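Local coordinates for protein antigen 43 (Escherichia coli, PDB 4KH3) that mediates bacterial clumping by self-association of its autotransporter passenger domain on the cell surface, a Velcro-like mechanism linked to biofilm formation, at residues L432-K446 against T453-N467. Residues are numbered along the deposited sequence; the frame is centred on the assembly and turned at random.
Sequences LLQGGSLTGNGSVEK and TVSNTTLTQKAVNLN
Leu432 lays its CD1 methyl against Thr453, 3.7 Å from CG2, on the outer face of the first strand pair. Leu433 continues the parallel pairing. Its N bonds to Thr453 O and its O receives Ser455 N. Its side chain turns inward beside Val454. Gly435 N bonds to Ser455 O at 3.0 Å, where the chain turns the first corner at positive phi. Thr457 tucks under this corner, with OG1 3.2 Å from Gly435 O. Leu438 takes the next bonds, N to Thr458 O and O from Thr460 N. Leu438 CD2 lies 3.7 Å from Leu459 CD1, the two leucines running abreast in the interior. Gln461 folds back under the second corner, its chain kinked beyond CG (chi2 -71°), which brings the amide back against the backbone. Gln461 NE2 bonds to Thr460 O at 2.7 Å, and Asn420 holds its OE1. The amide is thus buried but satisfied at both ends. Gly442 O receives Lys462 N, and Val444 packs its CB 4.1 Å from Val464 CG1. Glu445 runs alongside Asn465, the carboxylate and amide planes 37° apart, with a weak bond from ND2 to OE2. Lys446 rests its CG on Leu466 CD1 (3.7 Å), while NZ reaches Gly450 O and Glu468 O. These are two successive coils of a right-handed parallel beta-helix. Strands 410-414 and 423-426 belong to the coil before, strands 469-474 and 477-484 to the coil after.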
# COMPACT_ATOMS: atom_id res chain seq x y z
N LEU A 432 17.95 -24.43 11.37
CA LEU A 432 18.54 -24.82 10.09
C LEU A 432 19.82 -24.04 9.86
O LEU A 432 19.82 -22.81 9.89
CB LEU A 432 17.57 -24.57 8.93
CG LEU A 432 18.10 -24.91 7.53
CD1 LEU A 432 18.46 -26.38 7.45
CD2 LEU A 432 17.10 -24.55 6.41
N LEU A 433 20.92 -24.75 9.64
CA LEU A 433 22.16 -24.15 9.21
C LEU A 433 22.39 -24.68 7.82
O LEU A 433 22.43 -25.89 7.62
CB LEU A 433 23.31 -24.55 10.12
CG LEU A 433 24.74 -24.37 9.59
CD1 LEU A 433 25.06 -22.92 9.37
CD2 LEU A 433 25.72 -24.98 10.57
N GLN A 434 22.52 -23.79 6.85
CA GLN A 434 22.58 -24.23 5.47
C GLN A 434 23.54 -23.42 4.62
O GLN A 434 23.73 -22.22 4.84
CB GLN A 434 21.20 -24.18 4.84
CG GLN A 434 20.61 -22.78 4.77
CD GLN A 434 19.32 -22.72 4.00
OE1 GLN A 434 18.98 -23.65 3.25
NE2 GLN A 434 18.58 -21.63 4.17
N GLY A 435 24.14 -24.09 3.64
CA GLY A 435 24.98 -23.44 2.65
C GLY A 435 26.38 -23.14 3.14
O GLY A 435 26.71 -23.29 4.33
N GLY A 436 27.22 -22.72 2.20
CA GLY A 436 28.54 -22.20 2.49
C GLY A 436 29.42 -23.07 3.35
O GLY A 436 29.49 -24.29 3.16
N SER A 437 30.08 -22.44 4.30
CA SER A 437 31.09 -23.10 5.10
C SER A 437 31.18 -22.43 6.46
O SER A 437 31.11 -21.21 6.58
CB SER A 437 32.44 -23.03 4.39
OG SER A 437 33.50 -23.22 5.29
N LEU A 438 31.33 -23.25 7.50
CA LEU A 438 31.57 -22.76 8.84
C LEU A 438 32.76 -23.52 9.39
O LEU A 438 32.72 -24.74 9.51
CB LEU A 438 30.34 -23.00 9.71
CG LEU A 438 30.36 -22.50 11.16
CD1 LEU A 438 30.54 -20.99 11.23
CD2 LEU A 438 29.10 -22.92 11.88
N THR A 439 33.84 -22.81 9.72
CA THR A 439 35.03 -23.46 10.25
C THR A 439 35.45 -22.84 11.57
O THR A 439 34.83 -21.89 12.04
CB THR A 439 36.21 -23.35 9.29
OG1 THR A 439 36.49 -21.97 9.05
CG2 THR A 439 35.87 -24.03 7.97
N GLY A 440 36.50 -23.41 12.17
CA GLY A 440 37.04 -22.89 13.42
C GLY A 440 37.25 -23.94 14.49
O GLY A 440 37.09 -25.13 14.25
N ASN A 441 37.60 -23.48 15.69
CA ASN A 441 37.82 -24.37 16.81
C ASN A 441 36.65 -24.28 17.77
O ASN A 441 36.75 -24.68 18.94
CB ASN A 441 39.12 -24.01 17.54
CG ASN A 441 40.26 -23.73 16.58
OD1 ASN A 441 40.73 -22.59 16.49
ND2 ASN A 441 40.70 -24.76 15.85
N GLY A 442 35.55 -23.73 17.28
CA GLY A 442 34.35 -23.61 18.08
C GLY A 442 33.60 -24.92 18.22
O GLY A 442 33.92 -25.92 17.57
N SER A 443 32.59 -24.91 19.07
CA SER A 443 31.76 -26.09 19.24
C SER A 443 30.28 -25.77 19.05
O SER A 443 29.84 -24.64 19.31
CB SER A 443 32.01 -26.73 20.61
OG SER A 443 31.61 -25.87 21.66
N VAL A 444 29.52 -26.76 18.59
CA VAL A 444 28.07 -26.65 18.50
C VAL A 444 27.41 -27.41 19.66
O VAL A 444 27.81 -28.53 19.97
CB VAL A 444 27.55 -27.22 17.18
CG1 VAL A 444 26.08 -26.85 16.99
CG2 VAL A 444 28.40 -26.73 16.00
N GLU A 445 26.42 -26.79 20.30
CA GLU A 445 25.68 -27.45 21.38
C GLU A 445 24.23 -27.66 20.94
O GLU A 445 23.58 -26.72 20.48
CB GLU A 445 25.66 -26.58 22.64
CG GLU A 445 26.97 -25.90 22.98
CD GLU A 445 27.87 -26.76 23.85
OE1 GLU A 445 27.33 -27.54 24.67
OE2 GLU A 445 29.11 -26.66 23.70
N LYS A 446 23.74 -28.89 21.07
CA LYS A 446 22.35 -29.17 20.71
C LYS A 446 21.58 -29.74 21.90
O LYS A 446 21.88 -30.83 22.40
CB LYS A 446 22.27 -30.12 19.51
CG LYS A 446 20.86 -30.63 19.22
CD LYS A 446 19.88 -29.49 18.96
CE LYS A 446 18.47 -30.01 18.64
NZ LYS A 446 17.72 -30.47 19.85
N THR A 453 19.05 -29.19 11.75
CA THR A 453 19.41 -29.67 10.43
C THR A 453 20.60 -28.88 9.92
O THR A 453 20.58 -27.66 9.92
CB THR A 453 18.26 -29.48 9.41
OG1 THR A 453 17.08 -30.16 9.85
CG2 THR A 453 18.68 -29.99 8.02
N VAL A 454 21.62 -29.59 9.47
CA VAL A 454 22.72 -28.97 8.76
C VAL A 454 22.61 -29.42 7.31
O VAL A 454 22.66 -30.61 7.02
CB VAL A 454 24.07 -29.40 9.34
CG1 VAL A 454 25.21 -28.79 8.54
CG2 VAL A 454 24.16 -29.02 10.80
N SER A 455 22.43 -28.47 6.39
CA SER A 455 22.21 -28.81 4.99
C SER A 455 23.15 -28.12 4.02
O SER A 455 23.20 -26.89 3.96
CB SER A 455 20.75 -28.53 4.60
OG SER A 455 20.56 -28.70 3.21
N ASN A 456 23.90 -28.92 3.26
CA ASN A 456 24.77 -28.41 2.21
C ASN A 456 25.78 -27.38 2.75
O ASN A 456 25.95 -26.30 2.21
CB ASN A 456 23.95 -27.83 1.06
CG ASN A 456 24.80 -27.49 -0.16
OD1 ASN A 456 25.89 -28.04 -0.35
ND2 ASN A 456 24.31 -26.57 -0.99
N THR A 457 26.44 -27.76 3.83
CA THR A 457 27.42 -26.91 4.49
C THR A 457 28.73 -27.67 4.65
O THR A 457 28.73 -28.89 4.81
CB THR A 457 26.92 -26.50 5.89
OG1 THR A 457 25.62 -25.90 5.77
CG2 THR A 457 27.87 -25.52 6.54
N THR A 458 29.85 -26.97 4.58
CA THR A 458 31.08 -27.55 5.06
C THR A 458 31.22 -27.10 6.51
O THR A 458 31.47 -25.93 6.77
CB THR A 458 32.29 -27.13 4.22
OG1 THR A 458 32.17 -27.70 2.91
CG2 THR A 458 33.57 -27.62 4.87
N LEU A 459 31.03 -28.03 7.44
CA LEU A 459 31.08 -27.71 8.86
C LEU A 459 32.30 -28.31 9.55
O LEU A 459 32.41 -29.53 9.71
CB LEU A 459 29.80 -28.18 9.55
CG LEU A 459 29.80 -27.93 11.05
CD1 LEU A 459 29.87 -26.45 11.32
CD2 LEU A 459 28.55 -28.53 11.66
N THR A 460 33.24 -27.46 9.94
CA THR A 460 34.42 -27.90 10.66
C THR A 460 34.47 -27.23 12.02
O THR A 460 34.66 -26.03 12.13
CB THR A 460 35.69 -27.55 9.90
OG1 THR A 460 35.60 -28.08 8.57
CG2 THR A 460 36.89 -28.16 10.62
N GLN A 461 34.27 -28.03 13.05
CA GLN A 461 34.22 -27.53 14.41
C GLN A 461 34.97 -28.51 15.29
O GLN A 461 35.25 -29.64 14.87
CB GLN A 461 32.78 -27.41 14.89
CG GLN A 461 31.96 -26.34 14.17
CD GLN A 461 32.39 -24.93 14.54
OE1 GLN A 461 31.84 -24.33 15.47
NE2 GLN A 461 33.37 -24.40 13.82
N LYS A 462 35.31 -28.08 16.49
CA LYS A 462 36.07 -28.93 17.39
C LYS A 462 35.21 -30.08 17.86
O LYS A 462 35.64 -31.23 17.89
CB LYS A 462 36.56 -28.13 18.59
CG LYS A 462 37.46 -28.93 19.52
CD LYS A 462 37.40 -28.39 20.95
CE LYS A 462 38.52 -28.96 21.82
NZ LYS A 462 39.87 -28.51 21.36
N ALA A 463 33.97 -29.77 18.21
CA ALA A 463 33.07 -30.76 18.76
C ALA A 463 31.63 -30.33 18.55
O ALA A 463 31.32 -29.14 18.58
CB ALA A 463 33.34 -30.97 20.25
N VAL A 464 30.75 -31.30 18.35
CA VAL A 464 29.33 -31.04 18.39
C VAL A 464 28.77 -31.77 19.60
O VAL A 464 28.76 -32.98 19.65
CB VAL A 464 28.64 -31.56 17.13
CG1 VAL A 464 27.13 -31.32 17.21
CG2 VAL A 464 29.22 -30.88 15.90
N ASN A 465 28.33 -31.02 20.60
CA ASN A 465 27.74 -31.64 21.78
C ASN A 465 26.27 -31.92 21.56
O ASN A 465 25.42 -31.04 21.77
CB ASN A 465 27.95 -30.77 23.03
CG ASN A 465 29.41 -30.59 23.38
OD1 ASN A 465 30.09 -31.54 23.77
ND2 ASN A 465 29.90 -29.37 23.25
N LEU A 466 25.96 -33.14 21.14
CA LEU A 466 24.58 -33.56 20.93
C LEU A 466 23.98 -34.04 22.24
O LEU A 466 24.11 -35.20 22.59
CB LEU A 466 24.54 -34.67 19.88
CG LEU A 466 23.19 -35.24 19.48
CD1 LEU A 466 22.20 -34.13 19.24
CD2 LEU A 466 23.35 -36.09 18.23
N ASN A 467 23.32 -33.13 22.95
CA ASN A 467 22.82 -33.43 24.30
C ASN A 467 21.38 -33.89 24.35
O ASN A 467 21.02 -34.68 25.22
CB ASN A 467 23.00 -32.23 25.23
CG ASN A 467 24.43 -31.76 25.31
OD1 ASN A 467 25.36 -32.52 25.01
ND2 ASN A 467 24.63 -30.51 25.69